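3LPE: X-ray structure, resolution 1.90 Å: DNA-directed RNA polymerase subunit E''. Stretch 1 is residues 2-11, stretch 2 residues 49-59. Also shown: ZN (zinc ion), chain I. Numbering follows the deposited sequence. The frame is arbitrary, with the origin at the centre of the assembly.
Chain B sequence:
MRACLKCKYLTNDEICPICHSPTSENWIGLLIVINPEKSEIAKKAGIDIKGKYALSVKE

Stretch 1, residues 2-11: RACLKCKYLT
Stretch 2, residues 49-59: IKGKYALSVKE

Residues 2-11 form a hairpin, and residues 49-59 run antiparallel to its residues 5-10, with Leu5 CA nearest Val57 CA at 5.9 Å. Arg2 and Thr11 pair reciprocally (N to O, 2.8 Å each way), and Cys4 N donates to Tyr9 O at 2.8 Å. Cys4, ending the first strand, and Cys7, in the following loop, supply two zinc ligands: Cys4 SG (chi1 t) and Cys7 SG (chi1 p) bind ZN at 2.4 and 2.3 Å; two atoms elsewhere in the structure complete the ligation. Cys4 SG, its position less certain, also accepts from Lys6 N (3.3 Å) and Cys7 N (3.4 Å).

The backbones are joined by a single bridge, Tyr9 with Tyr53, CA-CA 4.5 Å. Two backbone hydrogen bonds flank it: Ala54 N to Lys8 O (2.9 Å, 164°) and Leu10 N to Lys52 O (2.9 Å, 158°). Lys8, at phi/psi 72/4, further receives a CA-H contact on its O from Tyr53 CA (3.2 Å). Its side chain (m, t, m, t) carries NZ to a hydrogen bond with Leu55 O, 3.2 Å.

Water 2 donates to Leu10 O (2.7 Å) and accepts from Lys52 N (3.1 Å); water 1 donates to Lys50 O (2.9 Å) and hydrogen-bonds Tyr9 OH (2.6 Å). Tyr53 OH donates to Ile49 O at 2.6 Å.

Tyr9 (chi1 t) turns its ring edge toward the face of Tyr53 (chi1 m), centroids 5.6 Å apart, planes at 79°. Gly51, at phi/psi 154/-175, suits its place: an ideal CB would sit 2.6 Å from Tyr9 CE1 and jam against the preceding carbonyl O, which by itself calls for glycine.

The contact buries 665 Å², both sides summed, Lys8, Val57 and Leu5 being covered most. Buried Ala3 and Ala54 are small enough to pack CB to CB at 3.8 Å; Leu10 CD2 lies 4.0 Å from Ala54 CB. Val57 (chi1 t) points toward the hairpin, its CG2 3.7 Å from Ala3 CB and 3.4 Å from Lys8 CG, its CG1 3.9 Å from Leu5 CD2 (Leu5 m, t).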

# COMPACT_ATOMS: atom_id res chain seq x y z
N ARG B 2 10.86 8.07 -7.79
CA ARG B 2 10.96 7.25 -8.98
C ARG B 2 10.64 5.82 -8.60
O ARG B 2 10.57 5.48 -7.43
CB ARG B 2 12.36 7.34 -9.58
CG ARG B 2 12.89 8.78 -9.75
CD ARG B 2 14.39 8.80 -10.09
NE ARG B 2 14.66 8.25 -11.41
CZ ARG B 2 14.71 8.98 -12.52
NH1 ARG B 2 14.51 10.29 -12.47
NH2 ARG B 2 14.96 8.41 -13.68
N ALA B 3 10.42 4.98 -9.61
CA ALA B 3 10.10 3.58 -9.36
C ALA B 3 10.98 2.73 -10.26
O ALA B 3 11.20 3.06 -11.42
CB ALA B 3 8.62 3.30 -9.65
N CYS B 4 11.49 1.63 -9.71
CA CYS B 4 12.26 0.69 -10.51
C CYS B 4 11.47 0.20 -11.71
O CYS B 4 10.35 -0.22 -11.56
CB CYS B 4 12.69 -0.53 -9.66
SG CYS B 4 13.66 -1.68 -10.66
N LEU B 5 12.07 0.24 -12.90
CA LEU B 5 11.38 -0.22 -14.12
C LEU B 5 11.09 -1.72 -14.10
O LEU B 5 10.19 -2.19 -14.78
CB LEU B 5 12.20 0.12 -15.38
CG LEU B 5 12.26 1.60 -15.74
CD1 LEU B 5 13.41 1.88 -16.71
CD2 LEU B 5 10.92 2.08 -16.32
N LYS B 6 11.84 -2.47 -13.30
CA LYS B 6 11.70 -3.92 -13.25
C LYS B 6 10.83 -4.40 -12.08
O LYS B 6 9.92 -5.20 -12.26
CB LYS B 6 13.08 -4.58 -13.17
CG LYS B 6 13.12 -6.02 -13.62
CD LYS B 6 14.53 -6.63 -13.52
CE LYS B 6 15.53 -5.90 -14.40
NZ LYS B 6 16.80 -6.68 -14.58
N CYS B 7 11.13 -3.93 -10.87
CA CYS B 7 10.46 -4.45 -9.68
C CYS B 7 9.59 -3.39 -9.02
O CYS B 7 8.94 -3.68 -8.03
CB CYS B 7 11.46 -5.02 -8.66
SG CYS B 7 12.38 -3.81 -7.63
N LYS B 8 9.59 -2.17 -9.56
CA LYS B 8 8.63 -1.13 -9.10
C LYS B 8 8.92 -0.54 -7.72
O LYS B 8 8.16 0.32 -7.21
CB LYS B 8 7.18 -1.64 -9.20
CG LYS B 8 6.76 -1.92 -10.63
CD LYS B 8 5.29 -2.36 -10.75
CE LYS B 8 5.11 -3.82 -10.38
NZ LYS B 8 3.90 -4.39 -11.03
N TYR B 9 10.03 -0.95 -7.11
CA TYR B 9 10.45 -0.36 -5.85
C TYR B 9 10.57 1.17 -5.97
O TYR B 9 11.15 1.68 -6.94
CB TYR B 9 11.79 -0.93 -5.42
CG TYR B 9 12.26 -0.53 -4.05
CD1 TYR B 9 11.81 -1.19 -2.91
CD2 TYR B 9 13.22 0.46 -3.89
CE1 TYR B 9 12.28 -0.84 -1.64
CE2 TYR B 9 13.69 0.82 -2.64
CZ TYR B 9 13.23 0.16 -1.52
OH TYR B 9 13.73 0.52 -0.28
N LEU B 10 10.05 1.87 -4.99
CA LEU B 10 10.04 3.34 -5.05
C LEU B 10 11.24 3.94 -4.35
O LEU B 10 11.53 3.57 -3.22
CB LEU B 10 8.77 3.88 -4.40
CG LEU B 10 7.49 3.53 -5.15
CD1 LEU B 10 6.33 4.01 -4.29
CD2 LEU B 10 7.46 4.28 -6.46
N THR B 11 11.89 4.89 -5.01
CA THR B 11 13.10 5.53 -4.48
C THR B 11 13.42 6.84 -5.22
O THR B 11 13.01 7.06 -6.36
CB THR B 11 14.31 4.57 -4.57
OG1 THR B 11 15.47 5.23 -4.04
CG2 THR B 11 14.59 4.17 -6.00
N ILE B 49 10.25 -8.30 -0.16
CA ILE B 49 11.00 -7.42 0.73
C ILE B 49 10.24 -6.13 1.03
O ILE B 49 9.62 -5.54 0.13
CB ILE B 49 12.46 -7.15 0.23
CG1 ILE B 49 13.21 -6.22 1.20
CG2 ILE B 49 12.49 -6.58 -1.16
CD1 ILE B 49 14.73 -6.18 0.95
N LYS B 50 10.26 -5.72 2.30
CA LYS B 50 9.49 -4.54 2.71
C LYS B 50 9.90 -3.29 1.95
O LYS B 50 11.05 -3.12 1.56
CB LYS B 50 9.57 -4.31 4.22
CG LYS B 50 10.81 -3.60 4.68
CD LYS B 50 10.80 -3.43 6.19
CE LYS B 50 9.73 -2.44 6.62
NZ LYS B 50 9.86 -2.10 8.06
N GLY B 51 8.94 -2.40 1.75
CA GLY B 51 9.19 -1.16 1.05
C GLY B 51 7.93 -0.64 0.40
O GLY B 51 6.85 -1.18 0.56
N LYS B 52 8.06 0.43 -0.35
CA LYS B 52 6.94 0.97 -1.07
C LYS B 52 7.18 0.68 -2.54
O LYS B 52 8.30 0.79 -3.01
CB LYS B 52 6.83 2.47 -0.80
CG LYS B 52 6.92 2.81 0.70
CD LYS B 52 7.38 4.25 0.93
CE LYS B 52 6.21 5.18 1.20
NZ LYS B 52 5.76 5.02 2.61
N TYR B 53 6.11 0.32 -3.26
CA TYR B 53 6.17 -0.04 -4.67
C TYR B 53 5.08 0.65 -5.47
O TYR B 53 3.96 0.86 -4.98
CB TYR B 53 5.96 -1.55 -4.82
CG TYR B 53 7.03 -2.37 -4.14
CD1 TYR B 53 8.09 -2.90 -4.86
CD2 TYR B 53 6.98 -2.62 -2.77
CE1 TYR B 53 9.08 -3.67 -4.23
CE2 TYR B 53 7.97 -3.36 -2.13
CZ TYR B 53 9.01 -3.89 -2.88
OH TYR B 53 9.99 -4.63 -2.26
N ALA B 54 5.39 0.94 -6.73
CA ALA B 54 4.37 1.45 -7.66
C ALA B 54 3.55 0.26 -8.13
O ALA B 54 4.00 -0.88 -7.97
CB ALA B 54 5.04 2.17 -8.83
N LEU B 55 2.34 0.48 -8.67
CA LEU B 55 1.59 -0.62 -9.25
C LEU B 55 1.94 -0.86 -10.71
O LEU B 55 1.85 -1.97 -11.22
CB LEU B 55 0.07 -0.42 -9.09
CG LEU B 55 -0.37 -0.37 -7.63
CD1 LEU B 55 -1.88 -0.17 -7.55
CD2 LEU B 55 0.05 -1.65 -6.91
N SER B 56 2.35 0.20 -11.39
CA SER B 56 2.83 0.08 -12.76
C SER B 56 3.84 1.19 -13.04
O SER B 56 3.79 2.27 -12.44
CB SER B 56 1.67 0.14 -13.78
OG SER B 56 1.21 1.45 -13.95
N VAL B 57 4.75 0.91 -13.96
CA VAL B 57 5.82 1.84 -14.27
C VAL B 57 6.12 1.77 -15.74
O VAL B 57 6.02 0.71 -16.36
CB VAL B 57 7.14 1.48 -13.55
CG1 VAL B 57 8.13 2.62 -13.68
CG2 VAL B 57 6.90 1.15 -12.09
N LYS B 58 6.53 2.91 -16.30
CA LYS B 58 6.99 2.98 -17.68
C LYS B 58 8.11 3.99 -17.79
O LYS B 58 8.24 4.86 -16.94
CB LYS B 58 5.84 3.40 -18.62
CG LYS B 58 5.26 2.26 -19.43
CD LYS B 58 4.59 2.79 -20.70
CE LYS B 58 3.84 1.69 -21.45
NZ LYS B 58 4.70 0.51 -21.71
N GLU B 59 8.89 3.90 -18.86
CA GLU B 59 9.97 4.85 -19.10
C GLU B 59 9.43 6.25 -19.37
O GLU B 59 8.39 6.41 -20.01
CB GLU B 59 10.85 4.41 -20.26
CG GLU B 59 11.80 3.29 -19.92
CD GLU B 59 12.92 3.15 -20.92
OE1 GLU B 59 13.04 2.06 -21.51
OE2 GLU B 59 13.66 4.13 -21.13
OXT GLU B 59 10.04 7.23 -18.96
ZN ZN I . 14.20 -3.04 -8.82
O HOH W 1 12.75 -0.74 1.73
O HOH W 2 10.51 2.19 -1.10